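Local coordinates for TRAP solute Binding Protein (Uncultured marine bacterium, PDB 5I7I) that probably captures aromatic acids such as 3-hydroxybenzoate outside the membrane and hands them to a TRAP transporter for uptake, at residues V25-P33 with V84-Y94; A114-V125 with V138-P146. All blocks are in the same frame, centred on the assembly; numbering follows the deposited sequence.

Contact 1: residues V25-P33 with V84-Y94. With 3HB (3-hydroxybenzoic acid), chain C.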
loop_
_atom_site.group_PDB
_atom_site.type_symbol
_atom_site.label_atom_id
_atom_site.label_comp_id
_atom_site.label_asym_id
_atom_site.label_seq_id
_atom_site.Cartn_x
_atom_site.Cartn_y
_atom_site.Cartn_z
ATOM N N VAL A 25 11.274 -27.407 4.267
ATOM C CA VAL A 25 11.909 -26.129 3.982
ATOM C C VAL A 25 11.311 -25.087 4.911
ATOM O O VAL A 25 10.085 -24.939 4.987
ATOM C CB VAL A 25 11.743 -25.714 2.507
ATOM C CG1 VAL A 25 10.289 -25.667 2.122
ATOM C CG2 VAL A 25 12.410 -24.360 2.245
ATOM N N VAL A 26 12.177 -24.358 5.597
ATOM C CA VAL A 26 11.781 -23.246 6.442
ATOM C C VAL A 26 12.004 -21.958 5.669
ATOM O O VAL A 26 13.093 -21.724 5.129
ATOM C CB VAL A 26 12.588 -23.251 7.751
ATOM C CG1 VAL A 26 12.233 -22.019 8.592
ATOM C CG2 VAL A 26 12.319 -24.529 8.524
ATOM N N LEU A 27 10.982 -21.116 5.624
ATOM C CA LEU A 27 11.094 -19.803 5.003
ATOM C C LEU A 27 10.865 -18.722 6.046
ATOM O O LEU A 27 9.829 -18.707 6.719
ATOM C CB LEU A 27 10.068 -19.632 3.885
ATOM C CG LEU A 27 10.148 -20.705 2.800
ATOM C CD1 LEU A 27 8.991 -20.538 1.812
ATOM C CD2 LEU A 27 11.486 -20.641 2.094
ATOM N N LYS A 28 11.813 -17.801 6.155
ATOM C CA LYS A 28 11.731 -16.699 7.109
ATOM C C LYS A 28 10.981 -15.540 6.480
ATOM O O LYS A 28 11.441 -14.965 5.487
ATOM C CB LYS A 28 13.134 -16.232 7.487
ATOM C CG LYS A 28 14.001 -17.286 8.147
ATOM C CD LYS A 28 15.448 -16.824 8.281
ATOM C CE LYS A 28 16.351 -17.956 8.686
ATOM N NZ LYS A 28 17.792 -17.580 8.553
ATOM N N PHE A 29 9.832 -15.197 7.053
ATOM C CA PHE A 29 9.055 -14.049 6.623
ATOM C C PHE A 29 9.303 -12.882 7.567
ATOM O O PHE A 29 9.225 -13.041 8.790
ATOM C CB PHE A 29 7.562 -14.371 6.617
ATOM C CG PHE A 29 6.691 -13.159 6.443
ATOM C CD1 PHE A 29 6.398 -12.653 5.177
ATOM C CD2 PHE A 29 6.202 -12.480 7.549
ATOM C CE1 PHE A 29 5.628 -11.522 5.048
ATOM C CE2 PHE A 29 5.439 -11.345 7.402
ATOM C CZ PHE A 29 5.157 -10.877 6.155
ATOM N N HIS A 30 9.538 -11.705 6.999
ATOM C CA HIS A 30 9.810 -10.512 7.789
ATOM C C HIS A 30 8.912 -9.364 7.331
ATOM O O HIS A 30 8.719 -9.166 6.131
ATOM C CB HIS A 30 11.290 -10.122 7.632
ATOM C CG HIS A 30 11.813 -9.282 8.747
ATOM N ND1 HIS A 30 12.901 -8.457 8.603
ATOM C CD2 HIS A 30 11.428 -9.168 10.041
ATOM C CE1 HIS A 30 13.165 -7.868 9.753
ATOM N NE2 HIS A 30 12.273 -8.272 10.642
ATOM N N SER A 31 8.362 -8.603 8.281
ATOM C CA SER A 31 7.593 -7.416 7.933
ATOM C C SER A 31 7.572 -6.472 9.125
ATOM O O SER A 31 7.993 -6.821 10.229
ATOM C CB SER A 31 6.192 -7.800 7.482
ATOM O OG SER A 31 5.530 -6.707 6.884
ATOM N N PHE A 32 7.053 -5.264 8.891
ATOM C CA PHE A 32 7.091 -4.195 9.888
ATOM C C PHE A 32 5.844 -4.070 10.769
ATOM O O PHE A 32 5.991 -3.664 11.928
ATOM C CB PHE A 32 7.422 -2.826 9.263
ATOM C CG PHE A 32 6.395 -2.328 8.287
ATOM C CD1 PHE A 32 5.295 -1.591 8.711
ATOM C CD2 PHE A 32 6.534 -2.590 6.946
ATOM C CE1 PHE A 32 4.337 -1.156 7.795
ATOM C CE2 PHE A 32 5.590 -2.160 6.039
ATOM C CZ PHE A 32 4.493 -1.438 6.456
ATOM N N PRO A 33 4.623 -4.341 10.301
ATOM C CA PRO A 33 3.475 -4.156 11.198
ATOM C C PRO A 33 3.522 -5.150 12.341
ATOM O O PRO A 33 4.128 -6.224 12.211
ATOM C CB PRO A 33 2.254 -4.424 10.293
ATOM C CG PRO A 33 2.743 -4.245 8.923
ATOM C CD PRO A 33 4.153 -4.767 8.969
ATOM N N VAL A 84 18.792 -12.316 3.185
ATOM C CA VAL A 84 18.809 -12.197 4.641
ATOM C C VAL A 84 17.569 -12.849 5.224
ATOM O O VAL A 84 17.615 -13.493 6.280
ATOM C CB VAL A 84 18.914 -10.711 5.025
ATOM C CG1 VAL A 84 18.856 -10.530 6.535
ATOM C CG2 VAL A 84 20.173 -10.102 4.433
ATOM N N VAL A 85 16.433 -12.654 4.562
ATOM C CA VAL A 85 15.182 -13.322 4.867
ATOM C C VAL A 85 14.663 -13.858 3.542
ATOM O O VAL A 85 15.180 -13.536 2.479
ATOM C CB VAL A 85 14.151 -12.370 5.517
ATOM C CG1 VAL A 85 14.763 -11.723 6.757
ATOM C CG2 VAL A 85 13.655 -11.304 4.531
ATOM N N ASP A 86 13.614 -14.664 3.614
ATOM C CA ASP A 86 13.098 -15.339 2.435
ATOM C C ASP A 86 11.864 -14.693 1.836
ATOM O O ASP A 86 11.659 -14.789 0.626
ATOM C CB ASP A 86 12.770 -16.782 2.804
ATOM C CG ASP A 86 13.990 -17.522 3.262
ATOM O OD1 ASP A 86 14.973 -17.533 2.506
ATOM O OD2 ASP A 86 13.982 -18.038 4.382
ATOM N N ILE A 87 11.019 -14.066 2.643
ATOM C CA ILE A 87 9.768 -13.458 2.187
ATOM C C ILE A 87 9.559 -12.175 2.973
ATOM O O ILE A 87 9.827 -12.127 4.179
ATOM C CB ILE A 87 8.544 -14.384 2.401
ATOM C CG1 ILE A 87 8.783 -15.776 1.812
ATOM C CG2 ILE A 87 7.264 -13.756 1.814
ATOM C CD1 ILE A 87 7.692 -16.764 2.177
ATOM N N VAL A 88 9.062 -11.134 2.300
ATOM C CA VAL A 88 8.653 -9.912 2.979
ATOM C C VAL A 88 7.320 -9.433 2.441
ATOM O O VAL A 88 6.930 -9.721 1.310
ATOM C CB VAL A 88 9.682 -8.772 2.909
ATOM C CG1 VAL A 88 11.004 -9.239 3.499
ATOM C CG2 VAL A 88 9.839 -8.282 1.494
ATOM N N TRP A 89 6.626 -8.672 3.294
ATOM C CA TRP A 89 5.511 -7.823 2.896
ATOM C C TRP A 89 5.898 -6.404 3.262
ATOM O O TRP A 89 6.303 -6.140 4.398
ATOM C CB TRP A 89 4.222 -8.237 3.599
ATOM C CG TRP A 89 3.007 -7.426 3.187
ATOM C CD1 TRP A 89 2.121 -7.742 2.216
ATOM C CD2 TRP A 89 2.548 -6.203 3.767
ATOM N NE1 TRP A 89 1.144 -6.785 2.130
ATOM C CE2 TRP A 89 1.382 -5.830 3.075
ATOM C CE3 TRP A 89 3.005 -5.386 4.797
ATOM C CZ2 TRP A 89 0.661 -4.683 3.390
ATOM C CZ3 TRP A 89 2.306 -4.237 5.092
ATOM C CH2 TRP A 89 1.149 -3.896 4.395
ATOM N N THR A 90 5.805 -5.488 2.301
ATOM C CA THR A 90 6.207 -4.125 2.598
ATOM C C THR A 90 5.479 -3.147 1.683
ATOM O O THR A 90 4.669 -3.534 0.845
ATOM C CB THR A 90 7.728 -4.008 2.492
ATOM O OG1 THR A 90 8.105 -2.733 3.014
ATOM C CG2 THR A 90 8.200 -4.155 1.053
ATOM N N VAL A 91 5.772 -1.860 1.879
ATOM C CA VAL A 91 5.259 -0.775 1.041
ATOM C C VAL A 91 6.363 -0.384 0.069
ATOM O O VAL A 91 7.463 -0.028 0.498
ATOM C CB VAL A 91 4.824 0.432 1.894
ATOM C CG1 VAL A 91 4.410 1.609 1.028
ATOM C CG2 VAL A 91 3.641 0.078 2.825
ATOM N N ALA A 92 6.081 -0.448 -1.237
ATOM C CA ALA A 92 7.115 -0.208 -2.244
ATOM C C ALA A 92 7.770 1.150 -2.048
ATOM O O ALA A 92 9.000 1.278 -2.081
ATOM C CB ALA A 92 6.506 -0.269 -3.642
ATOM N N GLY A 93 6.960 2.181 -1.848
ATOM C CA GLY A 93 7.440 3.534 -1.734
ATOM C C GLY A 93 8.144 3.884 -0.442
ATOM O O GLY A 93 8.609 5.020 -0.296
ATOM N N TYR A 94 8.248 2.954 0.516
ATOM C CA TYR A 94 9.113 3.219 1.660
ATOM C C TYR A 94 10.570 3.349 1.243
ATOM O O TYR A 94 11.370 3.881 2.012
ATOM C CB TYR A 94 8.987 2.129 2.726
ATOM C CG TYR A 94 7.741 2.171 3.604
ATOM C CD1 TYR A 94 6.741 3.125 3.425
ATOM C CD2 TYR A 94 7.589 1.252 4.622
ATOM C CE1 TYR A 94 5.637 3.138 4.237
ATOM C CE2 TYR A 94 6.502 1.268 5.438
ATOM C CZ TYR A 94 5.528 2.191 5.258
ATOM O OH TYR A 94 4.437 2.168 6.110
HETATM C "C1'" 3HB C . 1.005 3.159 5.118
HETATM O "O1'" 3HB C . 0.268 4.148 4.869
HETATM O "O2'" 3HB C . 2.244 3.318 5.275
HETATM C C1 3HB C . 0.403 1.772 5.299
HETATM C C2 3HB C . -0.935 1.564 4.973
HETATM C C3 3HB C . -1.499 0.323 5.137
HETATM C C4 3HB C . -0.759 -0.710 5.648
HETATM C C5 3HB C . 0.580 -0.508 5.971
HETATM C C6 3HB C . 1.165 0.731 5.804
HETATM O O3 3HB C . -2.822 0.138 4.806
HETATM O O HOH W 1 15.584 -19.855 5.318
#

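Contact 2: residues A114-V125 with V138-P146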
loop_
_atom_site.group_PDB
_atom_site.type_symbol
_atom_site.label_atom_id
_atom_site.label_comp_id
_atom_site.label_asym_id
_atom_site.label_seq_id
_atom_site.Cartn_x
_atom_site.Cartn_y
_atom_site.Cartn_z
ATOM N N ALA A 114 -9.758 -1.800 -3.993
ATOM C CA ALA A 114 -8.492 -2.527 -3.914
ATOM C C ALA A 114 -8.530 -3.785 -4.767
ATOM O O ALA A 114 -7.513 -4.167 -5.350
ATOM C CB ALA A 114 -8.142 -2.878 -2.470
ATOM N N GLU A 115 -9.693 -4.416 -4.890
ATOM C CA GLU A 115 -9.805 -5.608 -5.725
ATOM C C GLU A 115 -9.434 -5.299 -7.173
ATOM O O GLU A 115 -8.659 -6.037 -7.797
ATOM C CB GLU A 115 -11.233 -6.130 -5.647
ATOM C CG GLU A 115 -11.550 -7.263 -6.610
ATOM C CD GLU A 115 -12.977 -7.794 -6.472
ATOM O OE1 GLU A 115 -13.778 -7.248 -5.684
ATOM O OE2 GLU A 115 -13.293 -8.799 -7.158
ATOM N N ALA A 116 -9.996 -4.216 -7.728
ATOM C CA ALA A 116 -9.712 -3.884 -9.120
ATOM C C ALA A 116 -8.294 -3.370 -9.270
ATOM O O ALA A 116 -7.578 -3.746 -10.212
ATOM C CB ALA A 116 -10.706 -2.827 -9.614
ATOM N N THR A 117 -7.872 -2.500 -8.357
ATOM C CA THR A 117 -6.588 -1.836 -8.505
ATOM C C THR A 117 -5.445 -2.809 -8.259
ATOM O O THR A 117 -4.379 -2.680 -8.866
ATOM C CB THR A 117 -6.532 -0.608 -7.585
ATOM O OG1 THR A 117 -7.713 0.195 -7.765
ATOM C CG2 THR A 117 -5.345 0.264 -7.945
ATOM N N SER A 118 -5.649 -3.790 -7.383
ATOM C CA SER A 118 -4.615 -4.785 -7.118
ATOM C C SER A 118 -4.392 -5.700 -8.317
ATOM O O SER A 118 -3.244 -6.036 -8.628
ATOM C CB SER A 118 -4.992 -5.619 -5.901
ATOM O OG SER A 118 -4.937 -4.855 -4.724
ATOM N N GLN A 119 -5.465 -6.175 -8.967
ATOM C CA GLN A 119 -5.298 -6.954 -10.187
ATOM C C GLN A 119 -4.595 -6.140 -11.268
ATOM O O GLN A 119 -3.739 -6.660 -11.995
ATOM C CB GLN A 119 -6.658 -7.423 -10.677
ATOM C CG GLN A 119 -7.246 -8.477 -9.789
ATOM C CD GLN A 119 -8.636 -8.859 -10.192
ATOM O OE1 GLN A 119 -8.844 -9.822 -10.933
ATOM N NE2 GLN A 119 -9.605 -8.065 -9.755
ATOM N N ALA A 120 -4.967 -4.867 -11.391
ATOM C CA ALA A 120 -4.295 -3.984 -12.331
ATOM C C ALA A 120 -2.799 -3.924 -12.035
ATOM O O ALA A 120 -1.977 -4.060 -12.940
ATOM C CB ALA A 120 -4.933 -2.596 -12.269
ATOM N N LEU A 121 -2.430 -3.725 -10.761
ATOM C CA LEU A 121 -1.020 -3.685 -10.377
ATOM C C LEU A 121 -0.304 -4.972 -10.756
ATOM O O LEU A 121 0.827 -4.944 -11.259
ATOM C CB LEU A 121 -0.885 -3.475 -8.870
ATOM C CG LEU A 121 -0.817 -2.011 -8.451
ATOM C CD1 LEU A 121 -1.178 -1.862 -6.986
ATOM C CD2 LEU A 121 0.581 -1.455 -8.729
ATOM N N GLN A 122 -0.910 -6.121 -10.453
ATOM C CA GLN A 122 -0.233 -7.380 -10.751
ATOM C C GLN A 122 -0.018 -7.564 -12.255
ATOM O O GLN A 122 1.066 -7.966 -12.693
ATOM C CB GLN A 122 -1.011 -8.544 -10.152
ATOM C CG GLN A 122 -0.327 -9.887 -10.394
ATOM C CD GLN A 122 0.978 -10.005 -9.651
ATOM O OE1 GLN A 122 1.058 -9.647 -8.477
ATOM N NE2 GLN A 122 2.011 -10.522 -10.316
ATOM N N GLU A 123 -1.040 -7.295 -13.068
ATOM C CA GLU A 123 -0.851 -7.443 -14.510
ATOM C C GLU A 123 0.193 -6.463 -15.021
ATOM O O GLU A 123 0.991 -6.781 -15.913
ATOM C CB GLU A 123 -2.175 -7.271 -15.267
ATOM C CG GLU A 123 -1.969 -7.350 -16.785
ATOM C CD GLU A 123 -3.225 -7.409 -17.611
ATOM O OE1 GLU A 123 -4.317 -7.584 -17.060
ATOM O OE2 GLU A 123 -3.105 -7.304 -18.854
ATOM N N TYR A 124 0.198 -5.261 -14.461
ATOM C CA TYR A 124 1.195 -4.252 -14.809
ATOM C C TYR A 124 2.607 -4.766 -14.547
ATOM O O TYR A 124 3.478 -4.692 -15.419
ATOM C CB TYR A 124 0.882 -3.035 -13.953
ATOM C CG TYR A 124 1.660 -1.750 -14.120
ATOM C CD1 TYR A 124 1.438 -0.915 -15.195
ATOM C CD2 TYR A 124 2.497 -1.297 -13.106
ATOM C CE1 TYR A 124 2.082 0.320 -15.295
ATOM C CE2 TYR A 124 3.152 -0.078 -13.197
ATOM C CZ TYR A 124 2.928 0.727 -14.289
ATOM O OH TYR A 124 3.552 1.956 -14.371
ATOM N N VAL A 125 2.829 -5.311 -13.353
ATOM C CA VAL A 125 4.117 -5.904 -12.983
ATOM C C VAL A 125 4.444 -7.131 -13.827
ATOM O O VAL A 125 5.622 -7.384 -14.133
ATOM C CB VAL A 125 4.101 -6.228 -11.473
ATOM C CG1 VAL A 125 5.240 -7.191 -11.086
ATOM C CG2 VAL A 125 4.151 -4.935 -10.661
ATOM N N VAL A 138 8.254 -12.571 -7.427
ATOM C CA VAL A 138 7.051 -11.829 -7.075
ATOM C C VAL A 138 6.008 -12.831 -6.606
ATOM O O VAL A 138 5.666 -13.773 -7.336
ATOM C CB VAL A 138 6.524 -11.019 -8.263
ATOM C CG1 VAL A 138 5.176 -10.367 -7.919
ATOM C CG2 VAL A 138 7.536 -9.961 -8.688
ATOM N N LEU A 139 5.511 -12.652 -5.382
ATOM C CA LEU A 139 4.332 -13.393 -4.956
ATOM C C LEU A 139 3.074 -12.626 -5.337
ATOM O O LEU A 139 2.206 -13.163 -6.036
ATOM C CB LEU A 139 4.383 -13.724 -3.461
ATOM C CG LEU A 139 5.645 -14.482 -3.023
ATOM C CD1 LEU A 139 5.643 -14.624 -1.520
ATOM C CD2 LEU A 139 5.751 -15.842 -3.710
ATOM N N ALA A 140 2.972 -11.361 -4.943
ATOM C CA ALA A 140 1.903 -10.520 -5.466
ATOM C C ALA A 140 2.268 -9.080 -5.220
ATOM O O ALA A 140 2.965 -8.760 -4.255
ATOM C CB ALA A 140 0.565 -10.813 -4.786
ATOM N N VAL A 141 1.789 -8.215 -6.106
ATOM C CA VAL A 141 1.755 -6.778 -5.884
ATOM C C VAL A 141 0.294 -6.360 -5.848
ATOM O O VAL A 141 -0.503 -6.800 -6.685
ATOM C CB VAL A 141 2.510 -6.035 -6.995
ATOM C CG1 VAL A 141 2.483 -4.531 -6.763
ATOM C CG2 VAL A 141 3.948 -6.520 -7.071
ATOM N N PHE A 142 -0.067 -5.580 -4.834
ATOM C CA PHE A 142 -1.455 -5.211 -4.599
ATOM C C PHE A 142 -1.468 -3.911 -3.805
ATOM O O PHE A 142 -0.430 -3.265 -3.644
ATOM C CB PHE A 142 -2.231 -6.364 -3.956
ATOM C CG PHE A 142 -1.670 -6.896 -2.664
ATOM C CD1 PHE A 142 -0.744 -7.933 -2.665
ATOM C CD2 PHE A 142 -2.109 -6.404 -1.447
ATOM C CE1 PHE A 142 -0.291 -8.469 -1.481
ATOM C CE2 PHE A 142 -1.657 -6.944 -0.261
ATOM C CZ PHE A 142 -0.737 -7.967 -0.289
ATOM N N CYS A 143 -2.638 -3.492 -3.328
ATOM C CA CYS A 143 -2.730 -2.186 -2.697
ATOM C C CYS A 143 -3.895 -2.176 -1.729
ATOM O O CYS A 143 -4.733 -3.078 -1.725
ATOM C CB CYS A 143 -2.870 -1.079 -3.744
ATOM S SG CYS A 143 -4.351 -1.205 -4.758
ATOM N N HIS A 144 -3.967 -1.108 -0.946
ATOM C CA HIS A 144 -5.060 -0.919 -0.012
ATOM C C HIS A 144 -6.243 -0.221 -0.693
ATOM O O HIS A 144 -6.130 0.366 -1.771
ATOM C CB HIS A 144 -4.594 -0.192 1.260
ATOM C CG HIS A 144 -3.924 1.144 1.067
ATOM N ND1 HIS A 144 -4.612 2.297 0.743
ATOM C CD2 HIS A 144 -2.636 1.528 1.277
ATOM C CE1 HIS A 144 -3.772 3.321 0.730
ATOM N NE2 HIS A 144 -2.572 2.887 1.068
ATOM N N ALA A 145 -7.406 -0.316 -0.070
ATOM C CA ALA A 145 -8.525 0.502 -0.513
ATOM C C ALA A 145 -8.138 1.973 -0.402
ATOM O O ALA A 145 -7.254 2.326 0.370
ATOM C CB ALA A 145 -9.741 0.208 0.353
ATOM N N PRO A 146 -8.753 2.851 -1.181
ATOM C CA PRO A 146 -8.292 4.244 -1.187
ATOM C C PRO A 146 -8.121 4.837 0.201
ATOM O O PRO A 146 -8.955 4.666 1.092
ATOM C CB PRO A 146 -9.366 4.970 -1.988
ATOM C CG PRO A 146 -9.862 3.928 -2.935
ATOM C CD PRO A 146 -9.854 2.636 -2.135
#

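Contact 1: residues V25-P33 with V84-Y94
Phe32 and Tyr94 approach from opposite directions, and Tyr94 CE2 lies over one face of the Phe32 ring, 3.5 Å from Phe32 CZ, with the planes inclined at 46°. Pro33 CD lies over the other face, so the phenyl is held between the two. Trp89 completes the aromatic cluster obliquely, its CZ3 3.8 Å from Phe32 CZ. With CG anti to the backbone N (chi1 -178°), the Trp89 indole reaches the pocket, and its CH2 lies by C5 of 3-hydroxybenzoate. Tyr94 OH donates 2.6 Å to ligand O2' and has Val190 N as a second partner, which should fix its orientation.

Further back, Phe29 and Trp89 lie side by side pointing the same way, and Ile87 CG2 meets Phe29 CD1 at the ring edge, 3.6 Å away. The parallel strands pair through His30 N to Ile87 O, while Lys28 O accepts from both Asp86 N and Ile87 N. Asp86 OD2 turns its anti lone pair to Lys28 N (2.8 Å, 175° at the hydrogen), and a water links the same oxygen to Val26 O. Ser31 OG donates to Trp89 O at 2.7 Å.

Strand 25-31 lies between 87-91 and 59-64, its Val25, Leu27 and Phe29 making backbone bonds to Lys60 and Glu62. Helix 38-54 packs on the side of Phe29 and Trp89; helix 76-82 packs against His30 and Val88, and its Gln79 bonds His30 ND1.

Contact 2: residues A114-V125 with V138-P146
Ser118 OG is gripped twice: it donates to Ala114 O at 2.7 Å, one turn back in its own helix, and accepts from Cys143 N at 3.0 Å, with 145° at the hydrogen. The hydroxyl sits beside its backbone N, anti to the carbonyl carbon (chi1 -69°), from where it serves both partners. Ala114 O also takes Ser118 N, the two donors arriving from opposite faces of its plane. With an alanine here, Cys143 N would probably lose its acceptor across the contact, and Ala114 O would be left with Ser118 N alone of its two donors.

One turn on, Gln122 bends at chi2 (67°) and sends OE1 to Val141 N, 2.9 Å away and nearly along the C=O axis; its NE2 is held by Asp126, which should fix the amide's rotation. Around these two polar ties the side chains meet mostly through carbon. Leu121 and Val141 cross at about a right angle, Leu121 CD1 reaches Cys143 CB at 3.7 Å, and Val125 CG2 meets Val141 CG2 at 3.9 Å. Cys143 SG lies against Thr117 CB and CG2, while Ala114 CB rests 3.5 Å from Cys143 O.

The strand carries a classic beta bulge, Leu139 and Ala140 both facing Phe240. A helix laid over the outermost strand of a mixed sheet fits the alpha/beta build of TRAP solute-binding proteins, and beyond this strand His144 enters the 3-hydroxybenzoate pocket.

Overall arrangement
Both contacts are largely buried and reach the same five-stranded mixed sheet. Contact 1 joins two neighbouring parallel strands inside it through backbone bonds, two side-chain bonds and an aromatic cluster; its exposed residues, Lys28 and Val84, lie at the end remote from the ligand. Contact 2 sets a helix against the outermost strand 136-143, and there both hydrogen bonds across the contact run from a strand N-H to a side-chain oxygen, whereas contact 1 also has backbone-to-backbone bonds. Strand 237-243 lies between strands 87-91 and 136-143, yet side chains still meet: Trp89 NE1 lies 3.3 Å from Phe142 CZ, and Ile87 CG2 3.8 Å from Leu139 CD1. Contact 1 gives the ligand pocket three residues, contact 2 His144.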